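Local atomic coordinates of TetR family transcriptional repressor LfrR (Mycobacterium smegmatis, PDB entry 2V57), a protein that represses transcription of the lfrRA operon by binding directly to the promoter region upstream of the efflux-pump regulator gene itself. Residues B[59-64]-B[113-118]; B[66-71]-B[119-124]; B[95-100]-B[158-163]. One frame throughout, in Å; residues are numbered along the deposited sequence.

Contact 1 (B[59-64]-B[113-118]); sequences LLRALA and LADPEL
R61 reaches from helix 56-77 to L113 and D115, which lie in the short turn ahead of helix 116-123. The setting is the TetR fold, where helix 56-77 follows the helix-turn-helix motif and connects the DNA-binding domain to the rest of the chain. The turn combines two motifs: a Schellman motif, with A114 at positive phi as the first non-helical residue, and D115 as the N-cap of the next helix. The R61 side chain leaves its helix with CG anti to the carbonyl carbon (chi1 -58°) and then runs extended from CG to NE, which carries the guanidinium across the gap. There R61 NH1 forms a salt bridge with D115 OD2 at 3.2 Å, the two flat groups inclined by 34°. D115 has CG anti to its own backbone N (chi1 180°), and its carboxylate divides its work: while OD2 serves R61, OD1 accepts a weak capping bond from L118 N at 3.0 Å. One anion thus meets both a cation and the start of a helix, and each would be expected to stabilise its negative charge. L113 supplies the apolar part of the grip. Its CD1 lies 3.6 Å from R61 CG, and its CB sits over one guanidinium face toward the rim. T57 OG1 is hydrogen-bonded to R61 NE, a further restraint on the group from its own helix. One turn after R61, A64 CB packs against L118 CD2 at 3.8 Å, and E109 and P110 of helix 109-112 also touch L118. T32 of the second subunit packs on A114. At the guanidinium edge, in its plane, a water accepts from R61 NH1 at 3.0 Å and donates weakly to A114 O.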
loop_
_atom_site.group_PDB
_atom_site.type_symbol
_atom_site.label_atom_id
_atom_site.label_comp_id
_atom_site.label_asym_id
_atom_site.label_seq_id
_atom_site.Cartn_x
_atom_site.Cartn_y
_atom_site.Cartn_z
ATOM N N LEU B 59 7.212 14.697 12.552
ATOM C CA LEU B 59 6.233 13.894 13.278
ATOM C C LEU B 59 5.918 12.638 12.475
ATOM O O LEU B 59 5.812 11.540 13.037
ATOM C CB LEU B 59 4.957 14.686 13.596
ATOM C CG LEU B 59 3.795 13.861 14.163
ATOM C CD1 LEU B 59 4.180 13.167 15.464
ATOM C CD2 LEU B 59 2.579 14.736 14.378
ATOM N N LEU B 60 5.828 12.791 11.157
ATOM C CA LEU B 60 5.493 11.671 10.285
ATOM C C LEU B 60 6.547 10.566 10.362
ATOM O O LEU B 60 6.214 9.379 10.424
ATOM C CB LEU B 60 5.319 12.162 8.836
ATOM C CG LEU B 60 3.901 12.448 8.314
ATOM C CD1 LEU B 60 2.955 12.998 9.379
ATOM C CD2 LEU B 60 3.922 13.351 7.059
ATOM N N ARG B 61 7.818 10.960 10.341
ATOM C CA ARG B 61 8.903 10.000 10.477
ATOM C C ARG B 61 8.919 9.342 11.872
ATOM O O ARG B 61 9.037 8.108 12.003
ATOM C CB ARG B 61 10.233 10.667 10.110
ATOM C CG ARG B 61 10.227 11.229 8.663
ATOM C CD ARG B 61 11.188 12.415 8.516
ATOM N NE ARG B 61 10.918 13.165 7.290
ATOM C CZ ARG B 61 11.754 13.211 6.259
ATOM N NH1 ARG B 61 12.906 12.575 6.339
ATOM N NH2 ARG B 61 11.448 13.900 5.165
ATOM N N ALA B 62 8.751 10.147 12.917
ATOM C CA ALA B 62 8.591 9.602 14.277
ATOM C C ALA B 62 7.414 8.614 14.431
ATOM O O ALA B 62 7.544 7.578 15.096
ATOM C CB ALA B 62 8.451 10.734 15.293
ATOM N N LEU B 63 6.275 8.927 13.819
ATOM C CA LEU B 63 5.101 8.064 13.923
ATOM C C LEU B 63 5.417 6.730 13.250
ATOM O O LEU B 63 5.100 5.656 13.775
ATOM C CB LEU B 63 3.900 8.721 13.230
ATOM C CG LEU B 63 2.591 7.930 13.088
ATOM C CD1 LEU B 63 1.968 7.715 14.430
ATOM C CD2 LEU B 63 1.601 8.652 12.164
ATOM N N ALA B 64 6.049 6.812 12.081
ATOM C CA ALA B 64 6.401 5.615 11.316
ATOM C C ALA B 64 7.375 4.731 12.104
ATOM O O ALA B 64 7.181 3.513 12.207
ATOM C CB ALA B 64 6.962 6.001 9.922
ATOM N N LEU B 113 8.679 9.696 1.310
ATOM C CA LEU B 113 9.541 10.778 1.785
ATOM C C LEU B 113 10.965 10.676 1.268
ATOM O O LEU B 113 11.817 11.467 1.656
ATOM C CB LEU B 113 9.589 10.807 3.318
ATOM C CG LEU B 113 8.232 10.887 4.017
ATOM C CD1 LEU B 113 8.430 10.853 5.529
ATOM C CD2 LEU B 113 7.492 12.145 3.595
ATOM N N ALA B 114 11.233 9.699 0.415
ATOM C CA ALA B 114 12.596 9.464 -0.025
ATOM C C ALA B 114 13.561 9.524 1.168
ATOM O O ALA B 114 14.514 10.308 1.172
ATOM C CB ALA B 114 13.009 10.486 -1.117
ATOM N N ASP B 115 13.325 8.665 2.153
ATOM C CA ASP B 115 14.034 8.709 3.437
ATOM C C ASP B 115 14.676 7.348 3.683
ATOM O O ASP B 115 14.053 6.472 4.296
ATOM C CB ASP B 115 13.017 9.020 4.541
ATOM C CG ASP B 115 13.626 9.083 5.934
ATOM O OD1 ASP B 115 14.826 8.801 6.102
ATOM O OD2 ASP B 115 12.874 9.417 6.877
ATOM N N PRO B 116 15.889 7.155 3.159
ATOM C CA PRO B 116 16.643 5.903 3.263
ATOM C C PRO B 116 16.896 5.541 4.719
ATOM O O PRO B 116 16.988 4.365 5.055
ATOM C CB PRO B 116 17.979 6.224 2.575
ATOM C CG PRO B 116 17.729 7.450 1.775
ATOM C CD PRO B 116 16.637 8.202 2.438
ATOM N N GLU B 117 17.009 6.544 5.582
ATOM C CA GLU B 117 17.191 6.251 7.002
ATOM C C GLU B 117 15.962 5.555 7.594
ATOM O O GLU B 117 16.086 4.643 8.426
ATOM C CB GLU B 117 17.522 7.525 7.796
ATOM C CG GLU B 117 17.457 7.332 9.302
ATOM C CD GLU B 117 18.420 6.246 9.795
ATOM O OE1 GLU B 117 19.436 5.958 9.108
ATOM O OE2 GLU B 117 18.155 5.674 10.873
ATOM N N LEU B 118 14.769 5.980 7.174
ATOM C CA LEU B 118 13.555 5.354 7.675
ATOM C C LEU B 118 13.434 3.961 7.057
ATOM O O LEU B 118 12.934 3.036 7.699
ATOM C CB LEU B 118 12.314 6.196 7.353
ATOM C CG LEU B 118 11.005 5.829 8.054
ATOM C CD1 LEU B 118 11.120 6.004 9.604
ATOM C CD2 LEU B 118 9.861 6.652 7.485
HETATM O O HOH W 1 14.811 12.199 4.036
#

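Contact 2 (B[66-71]-B[119-124]); sequences HVHDLS and AAYFDI
With chi1 at -180°, H68 CG stands anti to its backbone N and the imidazole enters the gap facing Y121 and F122. The two helix segments, 66-71 and 119-123, run almost parallel, with axes 10.1 Å apart, and belong to helix 56-77 and helix 116-123 of the all-helical TetR fold. H68, Y121 and F122 form an aromatic cluster, though neither of the pairs made by H68 is a full stack. F122 CA lies over the centre of the imidazole, 3.7 Å from the centroid of the H68 ring, a CH-pi contact. The F122 ring is nearly parallel to that of H68 but slid aside, and its CE1 meets H68 CB at 3.8 Å. Y121 comes obliquely, its CD2 against H68 CD2. Two hydrogen bonds fix the polar ends. H68 NE2 donates to I124 O at 2.7 Å, near the ring plane and in the plane of the carbonyl; with an N-H...O angle of 143° the bond is short but bent. Y121 OH donates to the syn lone pair of D69 OD1, also at 2.7 Å, with the carboxylate and phenol planes 55° apart. P110 of helix 109-112 and A64, a turn earlier on helix 56-77, also touch F122. Y121 O is 3.3 Å from H68 NE2 at an angle too poor for a bond. Since I124 O can only accept, NE2 should carry the proton; the nearby carbonyl oxygens of Y121 and F122 might also favour a charged ring, though the neutral NE2-H form suffices for the bond.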
loop_
_atom_site.group_PDB
_atom_site.type_symbol
_atom_site.label_atom_id
_atom_site.label_comp_id
_atom_site.label_asym_id
_atom_site.label_seq_id
_atom_site.Cartn_x
_atom_site.Cartn_y
_atom_site.Cartn_z
ATOM N N HIS B 66 7.537 4.695 15.377
ATOM C CA HIS B 66 6.737 4.185 16.487
ATOM C C HIS B 66 5.866 2.993 16.075
ATOM O O HIS B 66 5.846 1.972 16.778
ATOM C CB HIS B 66 5.883 5.306 17.106
ATOM C CG HIS B 66 5.032 4.857 18.267
ATOM N ND1 HIS B 66 5.563 4.390 19.450
ATOM C CD2 HIS B 66 3.687 4.827 18.421
ATOM C CE1 HIS B 66 4.578 4.080 20.279
ATOM N NE2 HIS B 66 3.433 4.336 19.678
ATOM N N VAL B 67 5.175 3.109 14.936
ATOM C CA VAL B 67 4.377 2.008 14.416
ATOM C C VAL B 67 5.197 0.768 14.075
ATOM O O VAL B 67 4.771 -0.346 14.379
ATOM C CB VAL B 67 3.497 2.429 13.205
ATOM C CG1 VAL B 67 2.745 1.223 12.649
ATOM C CG2 VAL B 67 2.509 3.521 13.637
ATOM N N HIS B 68 6.352 0.943 13.427
ATOM C CA HIS B 68 7.252 -0.193 13.193
ATOM C C HIS B 68 7.661 -0.847 14.521
ATOM O O HIS B 68 7.713 -2.084 14.625
ATOM C CB HIS B 68 8.495 0.230 12.407
ATOM C CG HIS B 68 9.444 -0.891 12.137
ATOM N ND1 HIS B 68 9.142 -1.931 11.284
ATOM C CD2 HIS B 68 10.682 -1.149 12.623
ATOM C CE1 HIS B 68 10.158 -2.772 11.245
ATOM N NE2 HIS B 68 11.107 -2.319 12.046
ATOM N N ASP B 69 7.928 -0.024 15.537
ATOM C CA ASP B 69 8.216 -0.532 16.892
ATOM C C ASP B 69 7.056 -1.382 17.439
ATOM O O ASP B 69 7.267 -2.458 18.020
ATOM C CB ASP B 69 8.430 0.611 17.889
ATOM C CG ASP B 69 9.735 1.356 17.693
ATOM O OD1 ASP B 69 10.676 0.832 17.045
ATOM O OD2 ASP B 69 9.804 2.487 18.222
ATOM N N LEU B 70 5.838 -0.869 17.296
ATOM C CA LEU B 70 4.651 -1.577 17.780
ATOM C C LEU B 70 4.483 -2.895 17.056
ATOM O O LEU B 70 4.087 -3.898 17.656
ATOM C CB LEU B 70 3.410 -0.734 17.581
ATOM C CG LEU B 70 3.340 0.540 18.415
ATOM C CD1 LEU B 70 2.189 1.421 17.927
ATOM C CD2 LEU B 70 3.180 0.169 19.861
ATOM N N SER B 71 4.790 -2.884 15.765
ATOM C CA SER B 71 4.674 -4.075 14.931
ATOM C C SER B 71 5.611 -5.179 15.428
ATOM O O SER B 71 5.215 -6.352 15.555
ATOM C CB SER B 71 4.980 -3.722 13.482
ATOM O OG SER B 71 5.051 -4.885 12.695
ATOM N N ALA B 119 13.905 3.813 5.820
ATOM C CA ALA B 119 13.885 2.504 5.168
ATOM C C ALA B 119 14.760 1.519 5.961
ATOM O O ALA B 119 14.386 0.360 6.150
ATOM C CB ALA B 119 14.353 2.607 3.741
ATOM N N ALA B 120 15.924 1.987 6.405
ATOM C CA ALA B 120 16.838 1.170 7.218
ATOM C C ALA B 120 16.195 0.806 8.552
ATOM O O ALA B 120 16.336 -0.322 9.042
ATOM C CB ALA B 120 18.193 1.900 7.447
ATOM N N TYR B 121 15.482 1.758 9.142
ATOM C CA TYR B 121 14.772 1.495 10.391
ATOM C C TYR B 121 13.741 0.370 10.245
ATOM O O TYR B 121 13.673 -0.525 11.095
ATOM C CB TYR B 121 14.077 2.763 10.886
ATOM C CG TYR B 121 13.691 2.725 12.352
ATOM C CD1 TYR B 121 14.577 3.162 13.335
ATOM C CD2 TYR B 121 12.443 2.269 12.746
ATOM C CE1 TYR B 121 14.223 3.141 14.690
ATOM C CE2 TYR B 121 12.080 2.225 14.092
ATOM C CZ TYR B 121 12.962 2.659 15.055
ATOM O OH TYR B 121 12.578 2.620 16.386
ATOM N N PHE B 122 12.948 0.434 9.171
ATOM C CA PHE B 122 11.892 -0.534 8.876
ATOM C C PHE B 122 12.463 -1.928 8.608
ATOM O O PHE B 122 11.786 -2.931 8.804
ATOM C CB PHE B 122 11.119 -0.096 7.617
ATOM C CG PHE B 122 9.967 0.849 7.880
ATOM C CD1 PHE B 122 9.879 1.580 9.066
ATOM C CD2 PHE B 122 8.976 1.025 6.915
ATOM C CE1 PHE B 122 8.813 2.444 9.291
ATOM C CE2 PHE B 122 7.917 1.891 7.132
ATOM C CZ PHE B 122 7.833 2.603 8.315
ATOM N N ASP B 123 13.694 -1.983 8.113
ATOM C CA ASP B 123 14.339 -3.260 7.822
ATOM C C ASP B 123 14.495 -4.131 9.063
ATOM O O ASP B 123 14.441 -5.363 8.973
ATOM C CB ASP B 123 15.724 -3.041 7.222
ATOM C CG ASP B 123 15.671 -2.607 5.787
ATOM O OD1 ASP B 123 14.619 -2.797 5.138
ATOM O OD2 ASP B 123 16.692 -2.075 5.305
ATOM N N ILE B 124 14.713 -3.497 10.214
ATOM C CA ILE B 124 15.078 -4.255 11.415
ATOM C C ILE B 124 13.875 -5.015 11.932
ATOM O O ILE B 124 12.840 -4.419 12.238
ATOM C CB ILE B 124 15.721 -3.361 12.506
ATOM C CG1 ILE B 124 17.044 -2.807 11.979
ATOM C CG2 ILE B 124 15.938 -4.158 13.800
ATOM C CD1 ILE B 124 17.799 -1.959 12.972
#

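Contact 3 (B[95-100]-B[158-163]); sequences SQLDLG and AGYEAA
Q96 O is gripped by two donors that come from opposite faces of its carbonyl plane: Y160 OH at 2.7 Å and, within the same segment, L99 N at 3.1 Å. The phenol OH stands well above that plane, 56° out of it. This joins the end of helix 85-97 to helix 147-164 in the buried core of the regulatory part of the TetR fold. Beyond Q96 the chain makes a type I beta turn from L97 to G100, and the carbonyls of its two end residues meet the Y160 ring. L97 O lies at the ring edge, 3.4 Å from Y160 CE1, whereas G100 O sits over one face, 3.2 Å above the plane and toward the rim. G100 leaves helical geometry with phi 88°, where a side chain would jam against L99 O. On the apolar side, L97 CD1 rests 4.0 Å from G159 C, where glycine has no side chain to intervene. Q96 OE1 is hydrogen-bonded to S71 OG of helix 56-77, and NE2 donates to S95 OG. R150 of the second subunit packs on E161 and A162. Because a carbonyl can only accept, Y160 OH must spend its proton on Q96 O, so the hydroxyl of a buried tyrosine finds an acceptor in a carbonyl that also serves the L99 amide.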
loop_
_atom_site.group_PDB
_atom_site.type_symbol
_atom_site.label_atom_id
_atom_site.label_comp_id
_atom_site.label_asym_id
_atom_site.label_seq_id
_atom_site.Cartn_x
_atom_site.Cartn_y
_atom_site.Cartn_z
ATOM N N SER B 95 -2.198 -9.990 15.659
ATOM C CA SER B 95 -1.304 -9.029 16.289
ATOM C C SER B 95 -1.055 -7.829 15.380
ATOM O O SER B 95 -1.063 -6.693 15.846
ATOM C CB SER B 95 0.021 -9.695 16.704
ATOM O OG SER B 95 0.947 -9.821 15.619
ATOM N N GLN B 96 -0.859 -8.079 14.086
ATOM C CA GLN B 96 -0.658 -6.994 13.121
ATOM C C GLN B 96 -1.955 -6.288 12.711
ATOM O O GLN B 96 -1.960 -5.071 12.501
ATOM C CB GLN B 96 0.089 -7.498 11.874
ATOM C CG GLN B 96 1.397 -8.189 12.222
ATOM C CD GLN B 96 2.394 -7.265 12.916
ATOM O OE1 GLN B 96 2.802 -6.247 12.361
ATOM N NE2 GLN B 96 2.795 -7.629 14.131
ATOM N N LEU B 97 -3.048 -7.033 12.577
ATOM C CA LEU B 97 -4.320 -6.399 12.251
ATOM C C LEU B 97 -4.681 -5.372 13.333
ATOM O O LEU B 97 -5.224 -4.300 13.041
ATOM C CB LEU B 97 -5.442 -7.430 12.093
ATOM C CG LEU B 97 -6.743 -6.945 11.454
ATOM C CD1 LEU B 97 -6.555 -6.475 10.008
ATOM C CD2 LEU B 97 -7.840 -8.035 11.543
ATOM N N ASP B 98 -4.343 -5.695 14.579
ATOM C CA ASP B 98 -4.740 -4.863 15.705
ATOM C C ASP B 98 -3.956 -3.541 15.776
ATOM O O ASP B 98 -4.269 -2.674 16.584
ATOM C CB ASP B 98 -4.627 -5.644 17.022
ATOM C CG ASP B 98 -5.695 -6.734 17.158
ATOM O OD1 ASP B 98 -6.698 -6.713 16.411
ATOM O OD2 ASP B 98 -5.526 -7.620 18.018
ATOM N N LEU B 99 -2.951 -3.383 14.925
ATOM C CA LEU B 99 -2.228 -2.119 14.848
ATOM C C LEU B 99 -3.150 -1.042 14.271
ATOM O O LEU B 99 -2.959 0.143 14.527
ATOM C CB LEU B 99 -0.962 -2.241 13.975
ATOM C CG LEU B 99 0.151 -3.212 14.403
ATOM C CD1 LEU B 99 1.178 -3.426 13.292
ATOM C CD2 LEU B 99 0.830 -2.717 15.675
ATOM N N GLY B 100 -4.131 -1.450 13.466
ATOM C CA GLY B 100 -5.092 -0.513 12.916
ATOM C C GLY B 100 -4.667 0.118 11.598
ATOM O O GLY B 100 -3.566 -0.119 11.100
ATOM N N ALA B 158 -5.111 -5.016 2.828
ATOM C CA ALA B 158 -6.454 -5.341 2.373
ATOM C C ALA B 158 -7.338 -5.508 3.615
ATOM O O ALA B 158 -8.517 -5.129 3.618
ATOM C CB ALA B 158 -6.446 -6.610 1.554
ATOM N N GLY B 159 -6.753 -6.097 4.659
ATOM C CA GLY B 159 -7.432 -6.266 5.927
ATOM C C GLY B 159 -7.797 -4.941 6.577
ATOM O O GLY B 159 -8.926 -4.775 7.013
ATOM N N TYR B 160 -6.853 -4.000 6.663
ATOM C CA TYR B 160 -7.192 -2.696 7.250
ATOM C C TYR B 160 -8.285 -1.990 6.456
ATOM O O TYR B 160 -9.139 -1.308 7.029
ATOM C CB TYR B 160 -5.983 -1.766 7.361
ATOM C CG TYR B 160 -4.809 -2.355 8.099
ATOM C CD1 TYR B 160 -4.912 -2.724 9.438
ATOM C CD2 TYR B 160 -3.591 -2.527 7.460
ATOM C CE1 TYR B 160 -3.834 -3.259 10.104
ATOM C CE2 TYR B 160 -2.513 -3.068 8.114
ATOM C CZ TYR B 160 -2.640 -3.441 9.437
ATOM O OH TYR B 160 -1.557 -3.975 10.089
ATOM N N GLU B 161 -8.241 -2.126 5.135
ATOM C CA GLU B 161 -9.236 -1.492 4.274
ATOM C C GLU B 161 -10.603 -2.102 4.510
ATOM O O GLU B 161 -11.600 -1.386 4.629
ATOM C CB GLU B 161 -8.865 -1.643 2.796
ATOM C CG GLU B 161 -7.466 -1.191 2.441
ATOM C CD GLU B 161 -7.404 0.253 2.023
ATOM O OE1 GLU B 161 -8.103 1.082 2.643
ATOM O OE2 GLU B 161 -6.654 0.557 1.064
ATOM N N ALA B 162 -10.653 -3.431 4.560
ATOM C CA ALA B 162 -11.907 -4.135 4.792
ATOM C C ALA B 162 -12.507 -3.716 6.132
ATOM O O ALA B 162 -13.728 -3.612 6.276
ATOM C CB ALA B 162 -11.690 -5.642 4.755
ATOM N N ALA B 163 -11.632 -3.458 7.095
ATOM C CA ALA B 163 -12.039 -3.074 8.445
ATOM C C ALA B 163 -12.634 -1.670 8.485
ATOM O O ALA B 163 -13.566 -1.414 9.237
ATOM C CB ALA B 163 -10.880 -3.166 9.381
#

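Contacts 1 and 2 are successive stations of one interface between helix 56-77 and helix 116-123, their centres 10 Å apart; A64 O of the first lies 3.5 Å from F122 CE1 of the second. Contact 3 lies against a different flank of helix 56-77: its centre is 17 Å from that of contact 2, yet S71 OG and Q96 OE1, 2.6 Å apart, probably share a hydrogen bond, and L70 CB packs on L99 CD2. Contacts 1 and 3 do not touch, their nearest atoms being about 9 Å apart. Helix 56-77 supplies a segment to contacts 1 and 2 and touches contact 3 through L70 and S71, consistent with this helix's signal-carrying role in TetR repressors.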